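Local coordinates for protein heme oxygenase (Leptospira interrogans, PDB 5KZL) that catalyses the oxygen-dependent opening of the heme ring to biliverdin, iron and carbon monoxide, probably helping the pathogen to obtain iron from heme, at residues A[51-54]-A[55-58]; A[79-82]-A[83-86]; A[111-114]-A[115-119]. The protein carries 1 engineered substitution. One frame throughout, in Å; residues are numbered along the deposited sequence. Where two conformers were deposited one is given.

Interaction 1 of 3, residues A[51-54]-A[55-58]; sequences FYYV and YESM
Y55 lies one helical turn beyond F51, and its ring turns an edge toward the face of the F51 ring. The pair is an offset edge-to-face stack, with the planes at 75° and the centroids 5.9 Å apart. CE2 of Y55 does the touching, 3.9 Å from F51 CD1. CG of Y55 stands anti to its own carbonyl carbon (chi1 -73°), which lays the ring back along the preceding turn. This packs CD2 of Y55 3.1 Å from F51 O. The same oxygen takes a nearly straight hydrogen bond from Y55 N. This is the i to i+4 pattern of helix 41-64, and it repeats from E56 to Y52, S57 to Y53 and M58 to V54. The helix belongs to the all-helical heme oxygenase fold, and the F51 side chain lies about 6 Å from the bound heme. The Y55 hydroxyl is hydrogen-bonded to D136 and R132 of helix 125-151. E56 has CG anti to the backbone N (chi1 169°). Its extended chain carries the carboxylate across Y52, with OE2 2.9 Å from Y52 OH. A water donates to E56 OE1 (2.8 Å) and to the carbonyl O of Y53.

Interaction 2 of 3, residues A[79-82]-A[83-86]; sequences LYRK and NALL
R81 touches the first turn of the helix that follows it through both its side chain and its carbonyl. NH2 of R81 lies 4.0 Å from A84 CB, which sits over one face of the guanidinium, toward its rim. On the backbone side, L85 N donates to R81 O at 2.9 Å in a nearly straight bond. The isobutyl group of L85 folds back over the same carbonyl, with L85 CG 3.5 Å from R81 O, and its CD1 reaches R81 CB. One residue on, L86 N bonds to K82 O. These bonds open helix 82-93 at the end of an irregular connection from helix 41-64, in the all-helical heme oxygenase fold. The R81 chain bends at chi2 (-70°) and chi3 (79°) and curls back toward the carbonyls of L79 and Y80. NE of R81 then meets L79 O at 2.9 Å, from above the carbonyl plane and well off a straight line (141°). Weak bonds run from NE and NH1 to Y80 O. A water donates to Y80 O and accepts from A84 N at 3.0 Å, joining the loop to the helix start. Further out, NH2 of R81 donates to the carbonyls of F161 and E163, and F164 makes a cation-pi contact with the guanidinium. The carboxylate of E59 on helix 41-64 accepts the backbone N-H groups of R81 and K82.

Interaction 3 of 3, residues A[111-114]-A[115-119]; sequences VQRI and RKISE
R115 runs extended from CG to NE, with CG anti to the carbonyl carbon (chi1 -70°), and passes back alongside V111. CG1 of V111 points the same way, anti to its backbone N (chi1 167°). This methyl group lies over the centre of one guanidinium face, 3.5 Å from R115 CZ. The next pair meets differently. Q112 bends at chi2 and K116 at chi2 and chi4, and the two chains cross at a slant, with Q112 NE2 3.4 Å from K116 CE. A water donates to Q112 OE1 at 2.9 Å and accepts from R115 NH1, bridging two exposed side chains. R113 and I117 also cross, with NE of R113 3.8 Å from I117 CG1. The backbone bonds from R115 to V111, K116 to Q112, I117 to R113 and S118 to I114 continue the i to i+4 pattern of helix 105-120. Q112, R115 and K116 are exposed, while V111, I114, I117 and S118 are buried. V111 and I114 pack on S57 of helix 41-64, and S118 OG bonds to E61 there. R113 forms a salt bridge with E197 of helix 188-210, and I117 and S118 reach L125, where helix 125-151 begins.

In the fold
The three contacts follow one another along the chain. None nests in or crosses another. Each joins segments that follow directly in the chain, so none closes a loop. Interaction 1 lies within helix 41-64. The chain then leaves that helix and returns through a loop to interaction 2, at the start of helix 82-93. Here the two contacts touch: Y55 CE1 packs 3.5 Å from R81 CG, and Y52 meets L86. Interaction 3 follows on helix 105-120, where I114 CG2 lies 3.4 Å from S57 OG of interaction 1. Interactions 2 and 3 do not touch; their nearest atoms are about 11 Å apart. Residues 51-58 therefore lie between helix 82-93 and helix 105-120 and pack on both.

Interaction 1 of 3, residues A[51-54]-A[55-58]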
loop_
_atom_site.group_PDB
_atom_site.type_symbol
_atom_site.label_atom_id
_atom_site.label_comp_id
_atom_site.label_asym_id
_atom_site.label_seq_id
_atom_site.Cartn_x
_atom_site.Cartn_y
_atom_site.Cartn_z
ATOM N N PHE A 51 5.563 -6.599 -1.187
ATOM C CA PHE A 51 4.734 -5.793 -0.286
ATOM C C PHE A 51 5.221 -5.909 1.153
ATOM O O PHE A 51 5.233 -4.906 1.860
ATOM C CB PHE A 51 3.253 -6.173 -0.399
ATOM C CG PHE A 51 2.519 -5.554 -1.572
ATOM C CD1 PHE A 51 2.916 -4.325 -2.099
ATOM C CD2 PHE A 51 1.382 -6.160 -2.100
ATOM C CE1 PHE A 51 2.219 -3.744 -3.164
ATOM C CE2 PHE A 51 0.662 -5.553 -3.126
ATOM C CZ PHE A 51 1.104 -4.368 -3.677
ATOM N N TYR A 52 5.653 -7.105 1.578
ATOM C CA TYR A 52 6.195 -7.223 2.931
ATOM C C TYR A 52 7.308 -6.183 3.181
ATOM O O TYR A 52 7.252 -5.460 4.183
ATOM C CB TYR A 52 6.708 -8.632 3.245
ATOM C CG TYR A 52 7.434 -8.629 4.578
ATOM C CD1 TYR A 52 6.726 -8.636 5.776
ATOM C CD2 TYR A 52 8.818 -8.458 4.641
ATOM C CE1 TYR A 52 7.383 -8.555 7.009
ATOM C CE2 TYR A 52 9.486 -8.388 5.863
ATOM C CZ TYR A 52 8.762 -8.427 7.046
ATOM O OH TYR A 52 9.411 -8.335 8.252
ATOM N N TYR A 53 8.314 -6.126 2.296
ATOM C CA TYR A 53 9.437 -5.199 2.479
ATOM C C TYR A 53 8.987 -3.732 2.434
ATOM O O TYR A 53 9.451 -2.895 3.214
ATOM C CB TYR A 53 10.564 -5.523 1.482
ATOM C CG TYR A 53 11.217 -6.850 1.784
ATOM C CD1 TYR A 53 11.879 -7.062 2.991
ATOM C CD2 TYR A 53 11.140 -7.911 0.882
ATOM C CE1 TYR A 53 12.453 -8.294 3.295
ATOM C CE2 TYR A 53 11.693 -9.158 1.185
ATOM C CZ TYR A 53 12.380 -9.330 2.380
ATOM O OH TYR A 53 12.980 -10.526 2.711
ATOM N N VAL A 54 8.045 -3.436 1.544
ATOM C CA VAL A 54 7.531 -2.069 1.377
ATOM C C VAL A 54 6.818 -1.606 2.643
ATOM O O VAL A 54 7.155 -0.550 3.188
ATOM C CB VAL A 54 6.623 -2.002 0.119
ATOM C CG1 VAL A 54 5.802 -0.710 0.086
ATOM C CG2 VAL A 54 7.449 -2.176 -1.159
ATOM N N TYR A 55 5.831 -2.387 3.106
ATOM C CA TYR A 55 5.078 -2.027 4.309
ATOM C C TYR A 55 5.930 -2.058 5.568
ATOM O O TYR A 55 5.713 -1.223 6.424
ATOM C CB TYR A 55 3.824 -2.895 4.447
ATOM C CG TYR A 55 2.736 -2.532 3.460
ATOM C CD1 TYR A 55 1.785 -1.567 3.770
ATOM C CD2 TYR A 55 2.648 -3.165 2.224
ATOM C CE1 TYR A 55 0.761 -1.243 2.876
ATOM C CE2 TYR A 55 1.615 -2.864 1.328
ATOM C CZ TYR A 55 0.682 -1.898 1.661
ATOM O OH TYR A 55 -0.323 -1.588 0.791
ATOM N N GLU A 56 6.897 -2.987 5.689
ATOM C CA GLU A 56 7.805 -3.021 6.844
ATOM C C GLU A 56 8.523 -1.676 6.951
ATOM O O GLU A 56 8.559 -1.092 8.035
ATOM C CB GLU A 56 8.825 -4.161 6.708
ATOM C CG GLU A 56 9.959 -4.104 7.721
ATOM C CD GLU A 56 10.975 -5.213 7.550
ATOM O OE1 GLU A 56 11.576 -5.318 6.455
ATOM O OE2 GLU A 56 11.166 -5.984 8.516
ATOM N N SER A 57 9.073 -1.177 5.830
ATOM C CA SER A 57 9.781 0.112 5.770
ATOM C C SER A 57 8.825 1.282 6.018
ATOM O O SER A 57 9.112 2.135 6.863
ATOM C CB SER A 57 10.468 0.288 4.424
ATOM O OG SER A 57 11.212 1.499 4.452
ATOM N N MET A 58 7.676 1.315 5.287
ATOM C CA MET A 58 6.714 2.391 5.473
ATOM C C MET A 58 6.267 2.495 6.931
ATOM O O MET A 58 6.244 3.613 7.458
ATOM C CB MET A 58 5.543 2.246 4.494
ATOM C CG MET A 58 4.532 3.362 4.607
ATOM S SD MET A 58 3.356 3.410 3.248
ATOM C CE MET A 58 2.514 1.918 3.490
HETATM O O HOH W 1 11.832 -3.315 4.457
#

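Interaction 2 of 3, residues A[79-82]-A[83-86]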
loop_
_atom_site.group_PDB
_atom_site.type_symbol
_atom_site.label_atom_id
_atom_site.label_comp_id
_atom_site.label_asym_id
_atom_site.label_seq_id
_atom_site.Cartn_x
_atom_site.Cartn_y
_atom_site.Cartn_z
ATOM N N LEU A 79 -4.319 0.628 10.004
ATOM C CA LEU A 79 -4.041 0.334 8.596
ATOM C C LEU A 79 -2.826 -0.540 8.357
ATOM O O LEU A 79 -2.711 -1.083 7.262
ATOM C CB LEU A 79 -3.895 1.646 7.804
ATOM C CG LEU A 79 -5.113 2.579 7.784
ATOM C CD1 LEU A 79 -4.735 3.928 7.197
ATOM C CD2 LEU A 79 -6.266 1.962 6.967
ATOM N N TYR A 80 -1.903 -0.650 9.342
ATOM C CA TYR A 80 -0.638 -1.396 9.182
ATOM C C TYR A 80 -0.855 -2.794 8.624
ATOM O O TYR A 80 -1.802 -3.495 9.025
ATOM C CB TYR A 80 0.205 -1.407 10.459
ATOM C CG TYR A 80 0.742 -0.065 10.921
ATOM C CD1 TYR A 80 0.576 1.088 10.148
ATOM C CD2 TYR A 80 1.434 0.048 12.123
ATOM C CE1 TYR A 80 1.072 2.322 10.578
ATOM C CE2 TYR A 80 1.935 1.274 12.561
ATOM C CZ TYR A 80 1.727 2.411 11.799
ATOM O OH TYR A 80 2.253 3.595 12.232
ATOM N N ARG A 81 0.007 -3.165 7.656
ATOM C CA ARG A 81 -0.091 -4.397 6.866
ATOM C C ARG A 81 1.025 -5.398 7.068
ATOM O O ARG A 81 0.850 -6.550 6.658
ATOM C CB ARG A 81 -0.198 -4.050 5.351
ATOM C CG ARG A 81 -1.353 -3.109 4.923
ATOM C CD ARG A 81 -2.732 -3.739 5.029
ATOM N NE ARG A 81 -3.237 -3.759 6.409
ATOM C CZ ARG A 81 -4.135 -4.629 6.869
ATOM N NH1 ARG A 81 -4.541 -4.570 8.133
ATOM N NH2 ARG A 81 -4.657 -5.540 6.063
ATOM N N LYS A 82 2.180 -4.985 7.656
ATOM C CA LYS A 82 3.348 -5.869 7.810
ATOM C C LYS A 82 2.993 -7.240 8.413
ATOM O O LYS A 82 3.380 -8.269 7.848
ATOM C CB LYS A 82 4.463 -5.176 8.624
ATOM C CG LYS A 82 5.695 -6.015 8.947
ATOM C CD LYS A 82 6.516 -5.325 10.015
ATOM C CE LYS A 82 7.097 -6.311 10.990
ATOM N NZ LYS A 82 7.794 -5.624 12.106
ATOM N N ASN A 83 2.224 -7.249 9.519
ATOM C CA ASN A 83 1.848 -8.510 10.180
ATOM C C ASN A 83 0.853 -9.342 9.377
ATOM O O ASN A 83 0.958 -10.567 9.366
ATOM C CB ASN A 83 1.358 -8.264 11.600
ATOM C CG ASN A 83 2.458 -7.797 12.532
ATOM O OD1 ASN A 83 3.634 -8.153 12.408
ATOM N ND2 ASN A 83 2.088 -7.021 13.523
ATOM N N ALA A 84 -0.075 -8.686 8.672
ATOM C CA ALA A 84 -1.048 -9.363 7.798
ATOM C C ALA A 84 -0.276 -10.057 6.667
ATOM O O ALA A 84 -0.544 -11.228 6.380
ATOM C CB ALA A 84 -2.033 -8.358 7.221
ATOM N N LEU A 85 0.725 -9.354 6.081
ATOM C CA LEU A 85 1.592 -9.884 5.022
ATOM C C LEU A 85 2.390 -11.102 5.479
ATOM O O LEU A 85 2.399 -12.117 4.772
ATOM C CB LEU A 85 2.491 -8.782 4.434
ATOM C CG LEU A 85 1.700 -7.836 3.515
ATOM C CD1 LEU A 85 2.388 -6.529 3.332
ATOM C CD2 LEU A 85 1.400 -8.488 2.161
ATOM N N LEU A 86 2.989 -11.033 6.683
ATOM C CA LEU A 86 3.730 -12.158 7.286
ATOM C C LEU A 86 2.854 -13.393 7.402
ATOM O O LEU A 86 3.302 -14.505 7.090
ATOM C CB LEU A 86 4.225 -11.781 8.697
ATOM C CG LEU A 86 5.533 -11.048 8.742
ATOM C CD1 LEU A 86 5.812 -10.586 10.159
ATOM C CD2 LEU A 86 6.709 -11.908 8.124
HETATM O O HOH W 2 -1.132 -6.103 9.698
#

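Interaction 3 of 3, residues A[111-114]-A[115-119]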
loop_
_atom_site.group_PDB
_atom_site.type_symbol
_atom_site.label_atom_id
_atom_site.label_comp_id
_atom_site.label_asym_id
_atom_site.label_seq_id
_atom_site.Cartn_x
_atom_site.Cartn_y
_atom_site.Cartn_z
ATOM N N VAL A 111 11.832 0.767 -1.174
ATOM C CA VAL A 111 12.241 0.892 0.237
ATOM C C VAL A 111 13.225 2.079 0.414
ATOM O O VAL A 111 13.105 2.865 1.358
ATOM C CB VAL A 111 12.795 -0.483 0.758
ATOM C CG1 VAL A 111 13.518 -0.346 2.106
ATOM C CG2 VAL A 111 11.686 -1.530 0.851
ATOM N N GLN A 112 14.175 2.235 -0.513
ATOM C CA GLN A 112 15.108 3.352 -0.470
ATOM C C GLN A 112 14.340 4.677 -0.540
ATOM O O GLN A 112 14.662 5.611 0.193
ATOM C CB GLN A 112 16.089 3.269 -1.647
ATOM C CG GLN A 112 16.980 4.502 -1.789
ATOM C CD GLN A 112 18.120 4.564 -0.792
ATOM O OE1 GLN A 112 18.124 3.908 0.261
ATOM N NE2 GLN A 112 19.121 5.363 -1.112
ATOM N N ARG A 113 13.344 4.754 -1.429
ATOM C CA ARG A 113 12.557 5.965 -1.559
ATOM C C ARG A 113 11.880 6.284 -0.251
ATOM O O ARG A 113 11.980 7.422 0.199
ATOM C CB ARG A 113 11.543 5.905 -2.711
ATOM C CG ARG A 113 10.694 7.167 -2.836
ATOM C CD ARG A 113 11.499 8.317 -3.366
ATOM N NE ARG A 113 10.674 9.445 -3.796
ATOM C CZ ARG A 113 10.978 10.207 -4.838
ATOM N NH1 ARG A 113 12.071 9.961 -5.551
ATOM N NH2 ARG A 113 10.192 11.218 -5.180
ATOM N N ILE A 114 11.267 5.269 0.391
ATOM C CA ILE A 114 10.576 5.447 1.670
ATOM C C ILE A 114 11.534 5.969 2.746
ATOM O O ILE A 114 11.203 6.906 3.490
ATOM C CB ILE A 114 9.877 4.124 2.101
ATOM C CG1 ILE A 114 8.740 3.750 1.149
ATOM C CG2 ILE A 114 9.375 4.202 3.572
ATOM C CD1 ILE A 114 8.399 2.212 1.167
ATOM N N ARG A 115 12.689 5.331 2.854
ATOM C CA ARG A 115 13.696 5.690 3.847
ATOM C C ARG A 115 14.202 7.111 3.682
ATOM O O ARG A 115 14.246 7.844 4.658
ATOM C CB ARG A 115 14.850 4.690 3.818
ATOM C CG ARG A 115 14.407 3.350 4.356
ATOM C CD ARG A 115 15.448 2.284 4.150
ATOM N NE ARG A 115 15.071 1.058 4.870
ATOM C CZ ARG A 115 15.755 -0.080 4.809
ATOM N NH1 ARG A 115 16.815 -0.183 4.019
ATOM N NH2 ARG A 115 15.353 -1.142 5.497
ATOM N N LYS A 116 14.594 7.480 2.462
ATOM C CA LYS A 116 15.139 8.794 2.133
ATOM C C LYS A 116 14.110 9.921 2.297
ATOM O O LYS A 116 14.448 11.000 2.795
ATOM C CB LYS A 116 15.760 8.758 0.736
ATOM C CG LYS A 116 17.054 7.954 0.653
ATOM C CD LYS A 116 18.270 8.799 0.976
ATOM C CE LYS A 116 19.579 8.074 0.808
ATOM N NZ LYS A 116 19.807 7.081 1.888
ATOM N N ILE A 117 12.844 9.649 1.939
ATOM C CA ILE A 117 11.737 10.590 2.125
ATOM C C ILE A 117 11.526 10.807 3.616
ATOM O O ILE A 117 11.474 11.944 4.075
ATOM C CB ILE A 117 10.464 10.087 1.380
ATOM C CG1 ILE A 117 10.613 10.324 -0.141
ATOM C CG2 ILE A 117 9.150 10.728 1.923
ATOM C CD1 ILE A 117 10.576 11.808 -0.576
ATOM N N SER A 118 11.456 9.715 4.379
ATOM C CA SER A 118 11.264 9.793 5.811
ATOM C C SER A 118 12.321 10.655 6.481
ATOM O O SER A 118 11.974 11.442 7.347
ATOM C CB SER A 118 11.298 8.402 6.411
ATOM O OG SER A 118 11.307 8.457 7.827
ATOM N N GLU A 119 13.601 10.508 6.101
ATOM C CA GLU A 119 14.637 11.295 6.747
ATOM C C GLU A 119 14.739 12.756 6.268
ATOM O O GLU A 119 15.146 13.606 7.059
ATOM C CB GLU A 119 16.011 10.612 6.706
ATOM C CG GLU A 119 16.426 9.958 5.407
ATOM C CD GLU A 119 17.593 9.009 5.609
ATOM O OE1 GLU A 119 17.409 7.788 5.412
ATOM O OE2 GLU A 119 18.667 9.474 6.049
HETATM O O HOH W 3 17.460 1.323 1.483
#